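Local coordinates for aldehyde dehydrogenase (Staphylococcus aureus, PDB 6K10), which oxidises the carotenoid aldehyde 4,4'-diaponeurosporen-4-al to 4,4'-diaponeurosporenoic acid, using NAD+, on the pathway to the protective pigment staphyloxanthin, at residues 19-23 against 24-28; 257-260 against 261-265; 95-98 against 99-102. The protein carries 1 engineered substitution. One frame throughout, in Å; residues are numbered along the deposited sequence.

Interaction 1 (19-23 against 24-28); sequences KAFFN and TQQTK
The C-terminal end of helix 10-23, where the chain turns toward helix 30-46, is closed by Thr24 and Gln25 folding back on the carbonyls of Phe21, Phe22 and Asn23. Phe21 O is gripped twice by Thr24, through the backbone N at 3.1 Å and through the hydroxyl, Thr24 OG1 lying 2.6 Å from Phe21 O. The hydroxyl arrives in the carbonyl plane and the amide from above it, so two donors share one acceptor. With OG1 set between its own backbone N and carbonyl carbon (chi1 69°), Thr24 turns the hydroxyl back to the helix; the same oxygen stands over one face of the Phe21 ring, offset toward the rim. Gln25, whose phi is positive, leaves the helical path, and its N bonds to Phe22 O at 3.0 Å. Its bent side chain doubles back, and NE2 reaches Asn23 O from above the carbonyl plane at 3.3 Å, nearly straight at 171°. Both phenylalanines point away at CB, yet their length carries the ring ends back to Thr27. Phe21 CE2 packs on Thr27 CG2 at 3.5 Å, with Phe32 of helix 30-46 beside both. Phe22 is buried against Pro111 and Thr114 of strand 104-118. Thr27 OG1 is bonded to Gly139 O and also accepts from a water that donates to Phe22 O. The extended Lys28 chain crosses Phe22 at about a right angle, touching CZ with CE at 3.9 Å, and its NZ bonds Gln25 OE1 at 2.7 Å and Asn388 O of the second subunit.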
ATOM      1  N   LYS A  19      -7.215 -17.283 -13.585  1.00 23.91           N
ATOM      2  CA  LYS A  19      -7.939 -16.084 -13.997  1.00 26.46           C
ATOM      3  C   LYS A  19      -9.352 -16.430 -14.448  1.00 27.53           C
ATOM      4  O   LYS A  19     -10.318 -15.742 -14.096  1.00 30.00           O
ATOM      5  CB  LYS A  19      -7.185 -15.376 -15.122  1.00 29.23           C
ATOM      6  CG  LYS A  19      -5.992 -14.560 -14.662  1.00 29.63           C
ATOM      7  N   ALA A  20      -9.487 -17.499 -15.237  1.00 27.03           N
ATOM      8  CA  ALA A  20     -10.798 -17.890 -15.740  1.00 29.49           C
ATOM      9  C   ALA A  20     -11.747 -18.231 -14.600  1.00 26.69           C
ATOM     10  O   ALA A  20     -12.925 -17.857 -14.633  1.00 29.67           O
ATOM     11  CB  ALA A  20     -10.661 -19.071 -16.703  1.00 30.12           C
ATOM     12  N   PHE A  21     -11.253 -18.930 -13.573  1.00 25.96           N
ATOM     13  CA  PHE A  21     -12.116 -19.254 -12.442  1.00 28.78           C
ATOM     14  C   PHE A  21     -12.526 -18.001 -11.679  1.00 26.38           C
ATOM     15  O   PHE A  21     -13.674 -17.894 -11.230  1.00 25.42           O
ATOM     16  CB  PHE A  21     -11.441 -20.244 -11.496  1.00 31.28           C
ATOM     17  CG  PHE A  21     -12.320 -20.663 -10.350  1.00 31.67           C
ATOM     18  CD1 PHE A  21     -13.432 -21.459 -10.569  1.00 36.10           C
ATOM     19  CD2 PHE A  21     -12.054 -20.235  -9.061  1.00 28.95           C
ATOM     20  CE1 PHE A  21     -14.254 -21.836  -9.521  1.00 37.09           C
ATOM     21  CE2 PHE A  21     -12.871 -20.609  -8.008  1.00 30.40           C
ATOM     22  CZ  PHE A  21     -13.972 -21.410  -8.240  1.00 34.60           C
ATOM     23  N   PHE A  22     -11.605 -17.047 -11.506  1.00 27.60           N
ATOM     24  CA  PHE A  22     -11.987 -15.792 -10.867  1.00 25.98           C
ATOM     25  C   PHE A  22     -13.079 -15.088 -11.660  1.00 25.92           C
ATOM     26  O   PHE A  22     -13.995 -14.495 -11.079  1.00 26.42           O
ATOM     27  CB  PHE A  22     -10.788 -14.860 -10.706  1.00 25.08           C
ATOM     28  CG  PHE A  22     -11.145 -13.551 -10.058  1.00 25.00           C
ATOM     29  CD1 PHE A  22     -11.343 -13.475  -8.690  1.00 24.38           C
ATOM     30  CD2 PHE A  22     -11.338 -12.411 -10.824  1.00 25.95           C
ATOM     31  CE1 PHE A  22     -11.696 -12.277  -8.091  1.00 23.74           C
ATOM     32  CE2 PHE A  22     -11.691 -11.212 -10.232  1.00 24.89           C
ATOM     33  CZ  PHE A  22     -11.872 -11.146  -8.864  1.00 25.06           C
ATOM     34  N   ASN A  23     -12.998 -15.146 -12.990  1.00 28.02           N
ATOM     35  CA  ASN A  23     -13.972 -14.471 -13.836  1.00 29.92           C
ATOM     36  C   ASN A  23     -15.375 -15.053 -13.715  1.00 28.71           C
ATOM     37  O   ASN A  23     -16.327 -14.413 -14.173  1.00 29.83           O
ATOM     38  CB  ASN A  23     -13.510 -14.511 -15.294  1.00 32.27           C
ATOM     39  CG  ASN A  23     -12.333 -13.589 -15.556  1.00 33.46           C
ATOM     40  OD1 ASN A  23     -12.098 -12.639 -14.807  1.00 31.11           O
ATOM     41  ND2 ASN A  23     -11.589 -13.862 -16.620  1.00 34.64           N
ATOM     42  N   THR A  24     -15.532 -16.233 -13.108  1.00 27.27           N
ATOM     43  CA  THR A  24     -16.862 -16.791 -12.884  1.00 30.85           C
ATOM     44  C   THR A  24     -17.607 -16.112 -11.741  1.00 30.50           C
ATOM     45  O   THR A  24     -18.801 -16.380 -11.565  1.00 28.69           O
ATOM     46  CB  THR A  24     -16.779 -18.296 -12.600  1.00 32.12           C
ATOM     47  OG1 THR A  24     -16.170 -18.517 -11.322  1.00 30.98           O
ATOM     48  CG2 THR A  24     -15.969 -19.004 -13.675  1.00 32.74           C
ATOM     49  N   GLN A  25     -16.936 -15.252 -10.972  1.00 27.80           N
ATOM     50  CA  GLN A  25     -17.461 -14.488  -9.839  1.00 29.14           C
ATOM     51  C   GLN A  25     -17.716 -15.345  -8.605  1.00 27.37           C
ATOM     52  O   GLN A  25     -18.224 -14.824  -7.604  1.00 27.12           O
ATOM     53  CB  GLN A  25     -18.755 -13.731 -10.180  1.00 29.43           C
ATOM     54  CG  GLN A  25     -18.698 -12.935 -11.475  1.00 31.86           C
ATOM     55  CD  GLN A  25     -17.719 -11.783 -11.405  1.00 32.57           C
ATOM     56  OE1 GLN A  25     -17.856 -10.890 -10.569  1.00 32.11           O
ATOM     57  NE2 GLN A  25     -16.720 -11.799 -12.282  1.00 32.96           N
ATOM     58  N   GLN A  26     -17.367 -16.633  -8.628  1.00 28.08           N
ATOM     59  CA  GLN A  26     -17.720 -17.515  -7.519  1.00 29.54           C
ATOM     60  C   GLN A  26     -16.941 -17.187  -6.248  1.00 27.59           C
ATOM     61  O   GLN A  26     -17.471 -17.352  -5.143  1.00 27.71           O
ATOM     62  CB  GLN A  26     -17.500 -18.972  -7.931  1.00 34.73           C
ATOM     63  CG  GLN A  26     -17.460 -19.973  -6.785  1.00 41.27           C
ATOM     64  CD  GLN A  26     -18.820 -20.229  -6.151  1.00 43.47           C
ATOM     65  OE1 GLN A  26     -19.443 -19.326  -5.588  1.00 40.22           O
ATOM     66  NE2 GLN A  26     -19.278 -21.473  -6.228  1.00 44.29           N
ATOM     67  N   THR A  27     -15.698 -16.717  -6.373  1.00 27.11           N
ATOM     68  CA  THR A  27     -14.904 -16.415  -5.185  1.00 25.29           C
ATOM     69  C   THR A  27     -15.357 -15.147  -4.472  1.00 25.42           C
ATOM     70  O   THR A  27     -14.956 -14.929  -3.324  1.00 24.10           O
ATOM     71  CB  THR A  27     -13.420 -16.294  -5.546  1.00 27.34           C
ATOM     72  OG1 THR A  27     -13.199 -15.100  -6.306  1.00 27.44           O
ATOM     73  CG2 THR A  27     -12.968 -17.496  -6.359  1.00 26.04           C
ATOM     74  N   LYS A  28     -16.177 -14.312  -5.111  1.00 24.99           N
ATOM     75  CA  LYS A  28     -16.665 -13.106  -4.455  1.00 26.53           C
ATOM     76  C   LYS A  28     -17.752 -13.396  -3.431  1.00 25.68           C
ATOM     77  O   LYS A  28     -17.974 -12.575  -2.533  1.00 26.97           O
ATOM     78  CB  LYS A  28     -17.182 -12.110  -5.495  1.00 26.83           C
ATOM     79  CG  LYS A  28     -16.107 -11.603  -6.444  1.00 28.80           C
ATOM     80  CD  LYS A  28     -16.625 -10.481  -7.325  1.00 31.24           C
ATOM     81  CE  LYS A  28     -15.573 -10.043  -8.330  1.00 29.88           C
ATOM     82  NZ  LYS A  28     -16.140  -9.141  -9.370  1.00 29.18           N
TER
HETATM   83  O   HOH W   1     -14.606 -14.721  -8.385  1.00 25.24           O

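Interaction 2 (257-260 against 261-265); sequences ILVH and ESVKD
His260 and Ser262 face each other round a tight turn, the serine meeting the imidazole at its edge. Ser262 CB lies in the ring plane and Ser262 OG stands 2.9 Å from His260 ND1. The backbone N of Ser262 also gives its hydrogen to His260 ND1, at 3.1 Å and 167°, from a position tilted 31° out of the ring plane. The two contacts at ND1 would restrain the ring. Histidine suits the place because ND1, close to the backbone, can accept the N-H two residues on; CG, anti to the backbone N (chi1 -170°), lies beside the carbonyl carbon and brings ND1 to Ser262. Both residues also touch Glu228. Val259, which is buried, meets Val263 obliquely, their branched methyls touching across the turn, Val259 CG2 to Val263 CG2 3.7 Å. Lys264 crosses Val259 at about a right angle, CB 3.8 Å from Val259 CG1, and its bent chain carries NZ to salt bridges with Asp265 and Asp331. Val263 N bonds His260 O at 3.0 Å, making 260-263 a type I beta turn. Val263 is the N-cap of helix 264-279, though valine offers no side-chain acceptor for the helix N-H groups. The whole is a strand-to-helix connection of an alpha/beta domain, leading out of strand 256-260 of a mixed sheet.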
ATOM      1  N   ILE A 257      23.969  -7.098  18.663  1.00 21.13           N
ATOM      2  CA  ILE A 257      23.698  -6.396  19.911  1.00 19.33           C
ATOM      3  C   ILE A 257      24.599  -5.170  19.999  1.00 21.75           C
ATOM      4  O   ILE A 257      25.805  -5.257  19.745  1.00 24.04           O
ATOM      5  CB  ILE A 257      23.902  -7.315  21.132  1.00 20.50           C
ATOM      6  CG1 ILE A 257      22.985  -8.538  21.037  1.00 25.08           C
ATOM      7  CG2 ILE A 257      23.675  -6.544  22.440  1.00 19.96           C
ATOM      8  CD1 ILE A 257      22.888  -9.373  22.316  1.00 27.61           C
ATOM      9  N   LEU A 258      24.002  -4.028  20.331  1.00 20.18           N
ATOM     10  CA  LEU A 258      24.714  -2.828  20.757  1.00 18.63           C
ATOM     11  C   LEU A 258      24.441  -2.692  22.247  1.00 19.43           C
ATOM     12  O   LEU A 258      23.317  -2.363  22.642  1.00 23.21           O
ATOM     13  CB  LEU A 258      24.233  -1.596  19.992  1.00 22.76           C
ATOM     14  CG  LEU A 258      24.648  -1.463  18.529  1.00 23.33           C
ATOM     15  CD1 LEU A 258      23.761  -0.443  17.845  1.00 23.26           C
ATOM     16  CD2 LEU A 258      26.116  -1.071  18.396  1.00 27.66           C
ATOM     17  N   VAL A 259      25.448  -2.982  23.071  1.00 18.19           N
ATOM     18  CA  VAL A 259      25.301  -2.958  24.521  1.00 22.52           C
ATOM     19  C   VAL A 259      26.191  -1.860  25.087  1.00 24.09           C
ATOM     20  O   VAL A 259      27.307  -1.644  24.606  1.00 22.29           O
ATOM     21  CB  VAL A 259      25.634  -4.328  25.158  1.00 22.63           C
ATOM     22  CG1 VAL A 259      27.091  -4.727  24.918  1.00 26.99           C
ATOM     23  CG2 VAL A 259      25.311  -4.330  26.652  1.00 21.11           C
ATOM     24  N   HIS A 260      25.686  -1.152  26.095  1.00 21.55           N
ATOM     25  CA  HIS A 260      26.499  -0.139  26.745  1.00 22.92           C
ATOM     26  C   HIS A 260      27.716  -0.786  27.395  1.00 21.57           C
ATOM     27  O   HIS A 260      27.627  -1.868  27.984  1.00 25.23           O
ATOM     28  CB  HIS A 260      25.685   0.627  27.788  1.00 23.30           C
ATOM     29  CG  HIS A 260      26.396   1.830  28.329  1.00 25.30           C
ATOM     30  ND1 HIS A 260      27.254   1.767  29.406  1.00 26.89           N
ATOM     31  CD2 HIS A 260      26.395   3.122  27.924  1.00 28.84           C
ATOM     32  CE1 HIS A 260      27.741   2.971  29.650  1.00 28.33           C
ATOM     33  NE2 HIS A 260      27.237   3.812  28.763  1.00 28.51           N
ATOM     34  N   GLU A 261      28.862  -0.119  27.258  1.00 23.36           N
ATOM     35  CA  GLU A 261      30.149  -0.572  27.776  1.00 25.87           C
ATOM     36  C   GLU A 261      30.063  -1.121  29.195  1.00 27.20           C
ATOM     37  O   GLU A 261      30.673  -2.148  29.511  1.00 25.28           O
ATOM     38  CB  GLU A 261      31.143   0.589  27.746  1.00 32.18           C
ATOM     39  CG  GLU A 261      32.254   0.466  26.733  1.00 41.96           C
ATOM     40  CD  GLU A 261      32.987   1.780  26.553  1.00 47.14           C
ATOM     41  OE1 GLU A 261      32.903   2.633  27.462  1.00 47.73           O
ATOM     42  OE2 GLU A 261      33.644   1.963  25.509  1.00 51.95           O
ATOM     43  N   SER A 262      29.298  -0.442  30.050  1.00 26.77           N
ATOM     44  CA  SER A 262      29.301  -0.746  31.476  1.00 30.14           C
ATOM     45  C   SER A 262      28.631  -2.074  31.813  1.00 27.04           C
ATOM     46  O   SER A 262      28.803  -2.568  32.931  1.00 24.37           O
ATOM     47  CB  SER A 262      28.621   0.388  32.247  1.00 29.15           C
ATOM     48  OG  SER A 262      27.230   0.422  31.978  1.00 31.99           O
ATOM     49  N   VAL A 263      27.873  -2.661  30.888  1.00 23.75           N
ATOM     50  CA  VAL A 263      27.133  -3.878  31.204  1.00 23.63           C
ATOM     51  C   VAL A 263      27.381  -4.966  30.167  1.00 25.88           C
ATOM     52  O   VAL A 263      26.671  -5.977  30.145  1.00 23.23           O
ATOM     53  CB  VAL A 263      25.624  -3.590  31.329  1.00 26.32           C
ATOM     54  CG1 VAL A 263      25.346  -2.670  32.512  1.00 28.37           C
ATOM     55  CG2 VAL A 263      25.094  -2.983  30.041  1.00 24.14           C
ATOM     56  N   LYS A 264      28.385  -4.779  29.303  1.00 23.39           N
ATOM     57  CA  LYS A 264      28.687  -5.801  28.303  1.00 24.10           C
ATOM     58  C   LYS A 264      29.014  -7.138  28.952  1.00 25.12           C
ATOM     59  O   LYS A 264      28.438  -8.174  28.604  1.00 23.56           O
ATOM     60  CB  LYS A 264      29.856  -5.384  27.411  1.00 28.16           C
ATOM     61  CG  LYS A 264      30.293  -6.546  26.506  1.00 33.75           C
ATOM     62  CD  LYS A 264      31.474  -6.219  25.616  1.00 39.57           C
ATOM     63  CE  LYS A 264      32.762  -5.999  26.390  1.00 39.69           C
ATOM     64  NZ  LYS A 264      33.263  -7.249  27.015  1.00 40.77           N
ATOM     65  N   ASP A 265      29.967  -7.136  29.885  1.00 25.46           N
ATOM     66  CA  ASP A 265      30.396  -8.391  30.491  1.00 27.93           C
ATOM     67  C   ASP A 265      29.264  -9.038  31.275  1.00 26.48           C
ATOM     68  O   ASP A 265      29.137 -10.268  31.294  1.00 25.66           O
ATOM     69  CB  ASP A 265      31.615  -8.151  31.379  1.00 31.48           C
ATOM     70  CG  ASP A 265      32.849  -7.783  30.580  1.00 35.40           C
ATOM     71  OD1 ASP A 265      33.002  -8.296  29.449  1.00 34.34           O
ATOM     72  OD2 ASP A 265      33.662  -6.977  31.076  1.00 40.11           O
TER

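Interaction 3 (95-98 against 99-102); sequences DTPL and YLFP
The Tyr99 ring leans against the pyrrolidine of Pro97 on a short 3-10 segment, within the loop of a beta hairpin whose antiparallel strands are 92-94 and 104-118. Tyr99 CE2 lies 3.4 Å from Pro97 CB, and Tyr99 CZ 3.6 Å from Pro97 CG, so the CB-CG side of the proline ring is what meets the phenol. The tyrosine can fold back over a residue just two places earlier because its CG lies between the backbone N and the carbonyl carbon (chi1 62°). Its ring also meets that of Phe463, with planes at about 60°. Phe101 is the other flat side chain: Pro102 CB lies over one of its faces, offset toward the rim, just after the cis peptide bond that joins the two. This end of the hairpin meets the second subunit, whose Pro407 packs on Tyr99 and whose Lys408 forms a salt bridge with Asp95. Proline suits position 97 because the first residue of the turn needs no N-H, only its carbonyl. Pro97 O accepts from Leu100 N at 3.0 Å, and Leu98 O from Phe101 N at 2.9 Å, both donors standing above the carbonyl planes; the bond from Phe101 N to Pro97 O is weak. Just before the turn, Thr96 OG1 is bonded to Ser105 OG, tying the start of the loop to strand 104-118 that follows it. The threonine methyl faces Leu100 and crosses that side chain at about a right angle, Thr96 CG2 to Leu100 CB 3.6 Å.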
ATOM      1  N   ASP A  95     -19.546   8.162   6.745  1.00 27.71           N
ATOM      2  CA  ASP A  95     -20.165   9.450   7.021  1.00 30.08           C
ATOM      3  C   ASP A  95     -20.048  10.379   5.821  1.00 29.77           C
ATOM      4  O   ASP A  95     -19.003  10.456   5.172  1.00 28.32           O
ATOM      5  CB  ASP A  95     -19.521  10.099   8.246  1.00 34.04           C
ATOM      6  CG  ASP A  95     -20.117  11.461   8.558  1.00 41.84           C
ATOM      7  OD1 ASP A  95     -21.323  11.530   8.869  1.00 43.29           O
ATOM      8  OD2 ASP A  95     -19.376  12.468   8.488  1.00 45.42           O
ATOM      9  N   THR A  96     -21.132  11.080   5.531  1.00 29.44           N
ATOM     10  CA  THR A  96     -21.153  12.072   4.479  1.00 30.56           C
ATOM     11  C   THR A  96     -21.342  13.447   5.090  1.00 32.17           C
ATOM     12  O   THR A  96     -22.288  13.648   5.864  1.00 32.28           O
ATOM     13  CB  THR A  96     -22.280  11.779   3.482  1.00 29.13           C
ATOM     14  OG1 THR A  96     -22.004  10.548   2.800  1.00 28.33           O
ATOM     15  CG2 THR A  96     -22.395  12.892   2.462  1.00 25.79           C
ATOM     16  N   PRO A  97     -20.469  14.401   4.790  1.00 33.95           N
ATOM     17  CA  PRO A  97     -20.625  15.744   5.353  1.00 35.86           C
ATOM     18  C   PRO A  97     -21.892  16.415   4.849  1.00 33.80           C
ATOM     19  O   PRO A  97     -22.409  16.092   3.777  1.00 32.44           O
ATOM     20  CB  PRO A  97     -19.372  16.476   4.866  1.00 37.73           C
ATOM     21  CG  PRO A  97     -18.935  15.714   3.655  1.00 40.21           C
ATOM     22  CD  PRO A  97     -19.288  14.288   3.921  1.00 36.70           C
ATOM     23  N   LEU A  98     -22.387  17.363   5.650  1.00 34.33           N
ATOM     24  CA  LEU A  98     -23.666  18.005   5.361  1.00 34.50           C
ATOM     25  C   LEU A  98     -23.702  18.608   3.962  1.00 32.27           C
ATOM     26  O   LEU A  98     -24.708  18.488   3.254  1.00 32.11           O
ATOM     27  CB  LEU A  98     -23.958  19.088   6.401  1.00 36.44           C
ATOM     28  CG  LEU A  98     -25.128  20.020   6.063  1.00 38.20           C
ATOM     29  CD1 LEU A  98     -26.438  19.249   5.918  1.00 38.85           C
ATOM     30  CD2 LEU A  98     -25.261  21.139   7.087  1.00 38.47           C
ATOM     31  N   TYR A  99     -22.614  19.259   3.542  1.00 31.59           N
ATOM     32  CA  TYR A  99     -22.637  19.962   2.265  1.00 31.28           C
ATOM     33  C   TYR A  99     -22.814  19.020   1.081  1.00 28.86           C
ATOM     34  O   TYR A  99     -23.178  19.476  -0.007  1.00 30.39           O
ATOM     35  CB  TYR A  99     -21.370  20.805   2.095  1.00 35.92           C
ATOM     36  CG  TYR A  99     -20.067  20.035   2.066  1.00 38.81           C
ATOM     37  CD1 TYR A  99     -19.539  19.567   0.869  1.00 40.38           C
ATOM     38  CD2 TYR A  99     -19.343  19.810   3.230  1.00 40.47           C
ATOM     39  CE1 TYR A  99     -18.341  18.878   0.834  1.00 42.17           C
ATOM     40  CE2 TYR A  99     -18.139  19.126   3.204  1.00 41.29           C
ATOM     41  CZ  TYR A  99     -17.646  18.657   2.004  1.00 42.40           C
ATOM     42  OH  TYR A  99     -16.454  17.971   1.970  1.00 43.26           O
ATOM     43  N   LEU A 100     -22.581  17.719   1.263  1.00 28.73           N
ATOM     44  CA  LEU A 100     -22.814  16.750   0.201  1.00 29.00           C
ATOM     45  C   LEU A 100     -24.179  16.078   0.286  1.00 28.05           C
ATOM     46  O   LEU A 100     -24.556  15.369  -0.652  1.00 27.01           O
ATOM     47  CB  LEU A 100     -21.721  15.677   0.205  1.00 30.33           C
ATOM     48  CG  LEU A 100     -20.325  16.133  -0.216  1.00 31.17           C
ATOM     49  CD1 LEU A 100     -19.410  14.936  -0.412  1.00 31.54           C
ATOM     50  CD2 LEU A 100     -20.395  16.972  -1.484  1.00 31.80           C
ATOM     51  N   PHE A 101     -24.917  16.273   1.376  1.00 25.89           N
ATOM     52  CA  PHE A 101     -26.272  15.740   1.509  1.00 27.13           C
ATOM     53  C   PHE A 101     -27.094  16.164   0.290  1.00 30.00           C
ATOM     54  O   PHE A 101     -26.992  17.310  -0.151  1.00 41.87           O
ATOM     55  CB  PHE A 101     -26.913  16.234   2.814  1.00 26.21           C
ATOM     56  CG  PHE A 101     -28.266  15.646   3.095  1.00 26.25           C
ATOM     57  CD1 PHE A 101     -29.412  16.202   2.552  1.00 28.05           C
ATOM     58  CD2 PHE A 101     -28.389  14.531   3.908  1.00 28.69           C
ATOM     59  CE1 PHE A 101     -30.654  15.651   2.808  1.00 27.83           C
ATOM     60  CE2 PHE A 101     -29.628  13.979   4.170  1.00 28.72           C
ATOM     61  CZ  PHE A 101     -30.761  14.541   3.620  1.00 26.57           C
ATOM     62  N   PRO A 102     -27.924  15.258  -0.260  1.00 28.31           N
ATOM     63  CA  PRO A 102     -28.349  13.921   0.177  1.00 29.28           C
ATOM     64  C   PRO A 102     -27.468  12.741  -0.243  1.00 26.50           C
ATOM     65  O   PRO A 102     -27.967  11.616  -0.290  1.00 25.92           O
ATOM     66  CB  PRO A 102     -29.718  13.784  -0.487  1.00 29.35           C
ATOM     67  CG  PRO A 102     -29.544  14.509  -1.780  1.00 27.62           C
ATOM     68  CD  PRO A 102     -28.626  15.670  -1.488  1.00 27.82           C
TER

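Overall arrangement
Along the chain interaction 1 comes first, then interaction 3, then interaction 2. Interactions 1 and 3 have centres 36 Å apart and border the same mixed sheet: Phe22 of the first packs on strand 104-118, and the loop of the third leads into that strand. Both also touch the second subunit, so they belong to the parts of the chain engaged in the dimer. Interaction 2 sits across the chain's centre from interaction 1, 57 Å away between centres, on the other mixed sheet, where no other chain of the assembly reaches it. Interaction 1 joins two helices, interaction 3 two antiparallel strands and interaction 2 a strand to a helix, all away from the predicted active-site residues.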